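Local coordinates for putative hydrogenase expression/formation protein hupG (Rhodopseudomonas palustris, PDB 2QSI), which is of unknown function but, as a thioredoxin-like member of the HupG/HyaE family, probably takes part in the expression or maturation of hydrogenase, at residues F39-A44 against A70-A75; G33-L38 against V96-T101. All blocks are in the same frame, centred on the assembly; numbering follows the deposited sequence.

From the N terminus, strand 18-20 and helix 25-30 lead to residues 33-38, which open contact 2 and run directly into 39-44, the first half of contact 1. Helix 50-62 then carries the chain over to strand 68-73, where 70-75 closes contact 1. Beyond helix 78-85 the chain returns as strand 92-106, and 96-101 closes contact 2, so contact 1 is nested inside contact 2. Strand 35-40 serves both: one edge pairs in parallel with 68-73, the other antiparallel with 92-106; contact 1 takes its later end, contact 2 its earlier. They meet where A71 N approaches V37 O at 3.0 Å, a probable hydrogen bond.

Contact 1. Residues F39-A44 against A70-A75; sequences FFRGDA and AAEVAA
E72, F39 and V73 bury the most surface where strand 35-40 runs beside strand 68-73. F39 grips the neighbouring strand through both its backbone polar groups: its N gives its hydrogen to A71 O at 2.9 Å, and its O accepts from V73 N, each bond nearly straight and in the carbonyl plane. E72 sits between these two bonds, its CA 4.5 Å from F39 CA, the register of a parallel bridge. On one face of the sheet the F39 and E72 side chains lie side by side, both with CG anti to the backbone N. The extended E72 chain carries its carboxylate past the F39 ring, the two planes 71° apart, to R41. There R41, bent at chi3 (-70°), holds it side-on in a bidentate salt bridge: NE to E72 OE2 at 2.9 Å and NH2 to E72 OE1 at 2.9 Å. Both oxygens are met from above the carboxylate plane, and F39 CE2 lies against one face of the guanidinium, offset toward its rim. Helix 50-62 links the two strands in a right-handed beta-alpha-beta crossover of the thioredoxin-like fold and lies on this face, where its L53, A54 and L57 pack on F39. On the other face of the sheet V73 drives CG2 over the centre of the F40 ring, a CH-pi contact of 3.7 Å from CG2 to the ring centroid; L81 of helix 78-85 touches both side chains. Past the last direct backbone bond the strands separate, and a water bridges them, accepting from R41 N and donating to V73 O at 2.7 Å. Next along the chain, G42 lines the pocket occupied by a dithiothreitol molecule, and the F40 side chain lies about 5 Å from that ligand.

Contact 2. Residues G33-L38 against V96-T101; sequences GKIVVL and VQPERT
I35 lays its terminal methyl across the Q97 side chain, CD1 reaching Q97 CG at 3.5 Å as the two chains cross obliquely. Its CG1 stands anti to the carbonyl carbon (chi1 -68°), and a second bend (chi2 -44°) turns CD1 toward Q97, whose CB, CG and CA it meets. Q97 keeps CG anti to the backbone N and runs on extended, so aliphatic carbon faces the methyl. The same CD1 also approaches P98 CD at 4.1 Å. The proline ring rests as well on the carbonyl of K34, just before strand 35-40, with P98 CG 3.2 Å from K34 O and CD close by. Beside this packing, V36 and V96 form an antiparallel hydrogen-bonded pair. V36 N donates to V96 O at 3.0 Å and V96 N to V36 O at 2.8 Å, both acceptors being met in the carbonyl plane. The V36 and V96 side chains leave the sheet on one face, where L38 CD1 comes to 4.2 Å from V96 CG2. P98 follows Q97, where strand 92-106 is interrupted, and, lacking an N-H, cannot donate a backbone bond there; the pairing with strand 35-40 stops at this point. In the second subunit an antiparallel strand pairs with V96, Q97, R100 and T101, so the sheet continues across the dimer interface, and E99 makes a salt bridge to R84 of that subunit. Within the chain, strand 35-40 lies between 68-73 and 92-106, F85 of helix 78-85 packs on L38 and V96, and helix 50-62 meets V37 on the opposite face.

Contact 1. Residues F39-A44 against A70-A75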
loop_
_atom_site.group_PDB
_atom_site.type_symbol
_atom_site.label_atom_id
_atom_site.label_comp_id
_atom_site.label_asym_id
_atom_site.label_seq_id
_atom_site.Cartn_x
_atom_site.Cartn_y
_atom_site.Cartn_z
ATOM N N PHE A 39 -13.862 -6.580 -5.819
ATOM C CA PHE A 39 -15.222 -7.102 -5.746
ATOM C C PHE A 39 -15.201 -8.540 -5.258
ATOM O O PHE A 39 -14.711 -9.436 -5.952
ATOM C CB PHE A 39 -15.875 -7.014 -7.134
ATOM C CG PHE A 39 -17.209 -7.675 -7.234
ATOM C CD1 PHE A 39 -18.133 -7.602 -6.220
ATOM C CD2 PHE A 39 -17.568 -8.313 -8.426
ATOM C CE1 PHE A 39 -19.406 -8.217 -6.378
ATOM C CE2 PHE A 39 -18.773 -8.898 -8.574
ATOM C CZ PHE A 39 -19.700 -8.855 -7.540
ATOM N N PHE A 40 -15.756 -8.724 -4.052
ATOM C CA PHE A 40 -16.043 -10.055 -3.479
ATOM C C PHE A 40 -17.501 -10.398 -3.736
ATOM O O PHE A 40 -18.437 -9.745 -3.211
ATOM C CB PHE A 40 -15.755 -10.047 -1.986
ATOM C CG PHE A 40 -14.292 -9.835 -1.657
ATOM C CD1 PHE A 40 -13.455 -10.931 -1.396
ATOM C CD2 PHE A 40 -13.724 -8.554 -1.640
ATOM C CE1 PHE A 40 -12.110 -10.740 -1.059
ATOM C CE2 PHE A 40 -12.369 -8.371 -1.380
ATOM C CZ PHE A 40 -11.559 -9.467 -1.108
ATOM N N ARG A 41 -17.677 -11.388 -4.601
ATOM C CA ARG A 41 -18.979 -11.751 -5.129
ATOM C C ARG A 41 -19.658 -12.784 -4.252
ATOM O O ARG A 41 -20.586 -12.463 -3.519
ATOM C CB ARG A 41 -18.840 -12.266 -6.590
ATOM C CG ARG A 41 -20.183 -12.659 -7.204
ATOM C CD ARG A 41 -20.027 -13.443 -8.496
ATOM N NE ARG A 41 -19.534 -12.650 -9.630
ATOM C CZ ARG A 41 -20.282 -11.958 -10.495
ATOM N NH1 ARG A 41 -21.609 -11.943 -10.410
ATOM N NH2 ARG A 41 -19.669 -11.322 -11.481
ATOM N N GLY A 42 -19.162 -14.019 -4.301
ATOM C CA GLY A 42 -19.793 -15.124 -3.622
ATOM C C GLY A 42 -20.613 -16.051 -4.501
ATOM O O GLY A 42 -20.998 -15.725 -5.630
ATOM N N ASP A 43 -20.914 -17.212 -3.949
ATOM C CA ASP A 43 -21.739 -18.212 -4.636
ATOM C C ASP A 43 -23.103 -17.654 -5.030
ATOM O O ASP A 43 -23.706 -16.897 -4.269
ATOM C CB ASP A 43 -21.925 -19.419 -3.701
ATOM C CG ASP A 43 -22.870 -20.429 -4.261
ATOM O OD1 ASP A 43 -22.475 -21.117 -5.227
ATOM O OD2 ASP A 43 -23.999 -20.524 -3.739
ATOM N N ALA A 44 -23.573 -18.032 -6.227
ATOM C CA ALA A 44 -24.833 -17.537 -6.828
ATOM C C ALA A 44 -26.071 -17.990 -6.056
ATOM O O ALA A 44 -27.078 -17.313 -6.099
ATOM C CB ALA A 44 -24.961 -18.031 -8.279
ATOM N N ALA A 70 -11.167 -1.743 -11.278
ATOM C CA ALA A 70 -11.854 -2.832 -10.578
ATOM C C ALA A 70 -11.264 -4.180 -10.928
ATOM O O ALA A 70 -10.747 -4.396 -12.028
ATOM C CB ALA A 70 -13.381 -2.828 -10.896
ATOM N N ALA A 71 -11.357 -5.090 -9.991
ATOM C CA ALA A 71 -11.091 -6.500 -10.210
ATOM C C ALA A 71 -12.011 -7.326 -9.312
ATOM O O ALA A 71 -12.256 -6.982 -8.157
ATOM C CB ALA A 71 -9.649 -6.863 -9.899
ATOM N N GLU A 72 -12.468 -8.447 -9.859
ATOM C CA GLU A 72 -13.262 -9.430 -9.121
ATOM C C GLU A 72 -12.303 -10.450 -8.532
ATOM O O GLU A 72 -11.338 -10.845 -9.184
ATOM C CB GLU A 72 -14.266 -10.127 -10.037
ATOM C CG GLU A 72 -15.111 -11.160 -9.304
ATOM C CD GLU A 72 -16.267 -11.696 -10.095
ATOM O OE1 GLU A 72 -16.790 -10.982 -10.996
ATOM O OE2 GLU A 72 -16.693 -12.833 -9.781
ATOM N N VAL A 73 -12.565 -10.839 -7.297
ATOM C CA VAL A 73 -11.785 -11.836 -6.591
ATOM C C VAL A 73 -12.244 -13.243 -6.986
ATOM O O VAL A 73 -13.433 -13.579 -6.887
ATOM C CB VAL A 73 -11.870 -11.605 -5.056
ATOM C CG1 VAL A 73 -11.087 -12.642 -4.283
ATOM C CG2 VAL A 73 -11.322 -10.188 -4.709
ATOM N N ALA A 74 -11.296 -14.048 -7.451
ATOM C CA ALA A 74 -11.543 -15.483 -7.752
ATOM C C ALA A 74 -12.113 -16.219 -6.506
ATOM O O ALA A 74 -11.780 -15.909 -5.347
ATOM C CB ALA A 74 -10.236 -16.156 -8.292
ATOM N N ALA A 75 -13.009 -17.166 -6.740
ATOM C CA ALA A 75 -13.732 -17.813 -5.630
ATOM C C ALA A 75 -12.780 -18.459 -4.603
ATOM O O ALA A 75 -12.954 -18.331 -3.393
ATOM C CB ALA A 75 -14.688 -18.866 -6.184
HETATM O O HOH W 1 -15.472 -13.039 -5.140
#

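Contact 2. Residues G33-L38 against V96-T101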
loop_
_atom_site.group_PDB
_atom_site.type_symbol
_atom_site.label_atom_id
_atom_site.label_comp_id
_atom_site.label_asym_id
_atom_site.label_seq_id
_atom_site.Cartn_x
_atom_site.Cartn_y
_atom_site.Cartn_z
ATOM N N GLY A 33 -1.653 2.202 -10.535
ATOM C CA GLY A 33 -1.597 3.656 -10.513
ATOM C C GLY A 33 -2.929 4.320 -10.185
ATOM O O GLY A 33 -3.126 5.518 -10.433
ATOM N N LYS A 34 -3.836 3.542 -9.611
ATOM C CA LYS A 34 -5.176 3.996 -9.321
ATOM C C LYS A 34 -5.559 3.336 -8.031
ATOM O O LYS A 34 -4.916 2.371 -7.626
ATOM C CB LYS A 34 -6.123 3.573 -10.418
ATOM C CG LYS A 34 -5.896 4.321 -11.777
ATOM C CD LYS A 34 -7.068 4.205 -12.710
ATOM C CE LYS A 34 -6.773 4.834 -14.093
ATOM N NZ LYS A 34 -7.874 4.470 -15.033
ATOM N N ILE A 35 -6.615 3.823 -7.416
ATOM C CA ILE A 35 -7.221 3.139 -6.259
ATOM C C ILE A 35 -7.975 1.936 -6.834
ATOM O O ILE A 35 -8.672 2.047 -7.856
ATOM C CB ILE A 35 -8.183 4.087 -5.488
ATOM C CG1 ILE A 35 -7.437 5.254 -4.775
ATOM C CG2 ILE A 35 -9.044 3.340 -4.486
ATOM C CD1 ILE A 35 -6.224 4.840 -4.085
ATOM N N VAL A 36 -7.789 0.792 -6.193
ATOM C CA VAL A 36 -8.382 -0.442 -6.611
ATOM C C VAL A 36 -9.660 -0.774 -5.856
ATOM O O VAL A 36 -9.731 -0.692 -4.639
ATOM C CB VAL A 36 -7.344 -1.584 -6.474
ATOM C CG1 VAL A 36 -7.994 -2.943 -6.842
ATOM C CG2 VAL A 36 -6.100 -1.239 -7.391
ATOM N N VAL A 37 -10.677 -1.171 -6.606
ATOM C CA VAL A 37 -11.907 -1.667 -6.026
ATOM C C VAL A 37 -11.943 -3.192 -6.252
ATOM O O VAL A 37 -12.066 -3.674 -7.405
ATOM C CB VAL A 37 -13.122 -0.995 -6.641
ATOM C CG1 VAL A 37 -14.418 -1.469 -5.936
ATOM C CG2 VAL A 37 -12.996 0.540 -6.534
ATOM N N LEU A 38 -11.815 -3.944 -5.165
ATOM C CA LEU A 38 -11.883 -5.389 -5.237
ATOM C C LEU A 38 -13.287 -5.802 -4.906
ATOM O O LEU A 38 -13.812 -5.415 -3.858
ATOM C CB LEU A 38 -10.949 -6.063 -4.236
ATOM C CG LEU A 38 -9.454 -5.844 -4.403
ATOM C CD1 LEU A 38 -8.716 -6.551 -3.236
ATOM C CD2 LEU A 38 -9.005 -6.248 -5.791
ATOM N N VAL A 96 -8.960 -0.202 -2.011
ATOM C CA VAL A 96 -7.575 -0.411 -1.569
ATOM C C VAL A 96 -6.630 0.583 -2.251
ATOM O O VAL A 96 -6.609 0.662 -3.476
ATOM C CB VAL A 96 -7.089 -1.818 -1.924
ATOM C CG1 VAL A 96 -5.635 -1.983 -1.509
ATOM C CG2 VAL A 96 -7.952 -2.921 -1.264
ATOM N N GLN A 97 -5.813 1.275 -1.471
ATOM C CA GLN A 97 -4.823 2.162 -2.018
ATOM C C GLN A 97 -3.501 1.398 -2.152
ATOM O O GLN A 97 -2.997 0.855 -1.167
ATOM C CB GLN A 97 -4.653 3.344 -1.079
ATOM C CG GLN A 97 -3.783 4.396 -1.588
ATOM C CD GLN A 97 -3.754 5.561 -0.662
ATOM O OE1 GLN A 97 -3.184 5.487 0.411
ATOM N NE2 GLN A 97 -4.342 6.658 -1.082
ATOM N N PRO A 98 -2.954 1.336 -3.386
ATOM C CA PRO A 98 -1.678 0.679 -3.583
ATOM C C PRO A 98 -0.556 1.333 -2.800
ATOM O O PRO A 98 -0.578 2.566 -2.553
ATOM C CB PRO A 98 -1.420 0.826 -5.065
ATOM C CG PRO A 98 -2.691 1.133 -5.698
ATOM C CD PRO A 98 -3.521 1.829 -4.656
ATOM N N GLU A 99 0.491 0.563 -2.570
ATOM C CA GLU A 99 1.689 1.137 -1.945
ATOM C C GLU A 99 2.296 2.170 -2.899
ATOM O O GLU A 99 2.135 2.061 -4.126
ATOM C CB GLU A 99 2.681 0.062 -1.565
ATOM C CG GLU A 99 3.335 -0.655 -2.717
ATOM C CD GLU A 99 4.216 -1.805 -2.257
ATOM O OE1 GLU A 99 4.211 -2.143 -1.021
ATOM O OE2 GLU A 99 4.936 -2.341 -3.127
ATOM N N ARG A 100 3.005 3.157 -2.335
ATOM C CA ARG A 100 3.633 4.196 -3.157
ATOM C C ARG A 100 4.927 4.598 -2.501
ATOM O O ARG A 100 4.974 4.843 -1.297
ATOM C CB ARG A 100 2.705 5.410 -3.331
ATOM C CG ARG A 100 3.169 6.471 -4.309
ATOM C CD ARG A 100 2.322 7.746 -4.147
ATOM N NE ARG A 100 3.190 8.931 -4.120
ATOM C CZ ARG A 100 2.956 10.031 -3.397
ATOM N NH1 ARG A 100 1.881 10.129 -2.612
ATOM N NH2 ARG A 100 3.810 11.040 -3.451
ATOM N N THR A 101 5.985 4.651 -3.299
ATOM C CA THR A 101 7.274 5.151 -2.805
ATOM C C THR A 101 7.180 6.682 -2.847
ATOM O O THR A 101 7.051 7.278 -3.933
ATOM C CB THR A 101 8.453 4.583 -3.659
ATOM O OG1 THR A 101 8.467 3.149 -3.526
ATOM C CG2 THR A 101 9.749 5.155 -3.163
#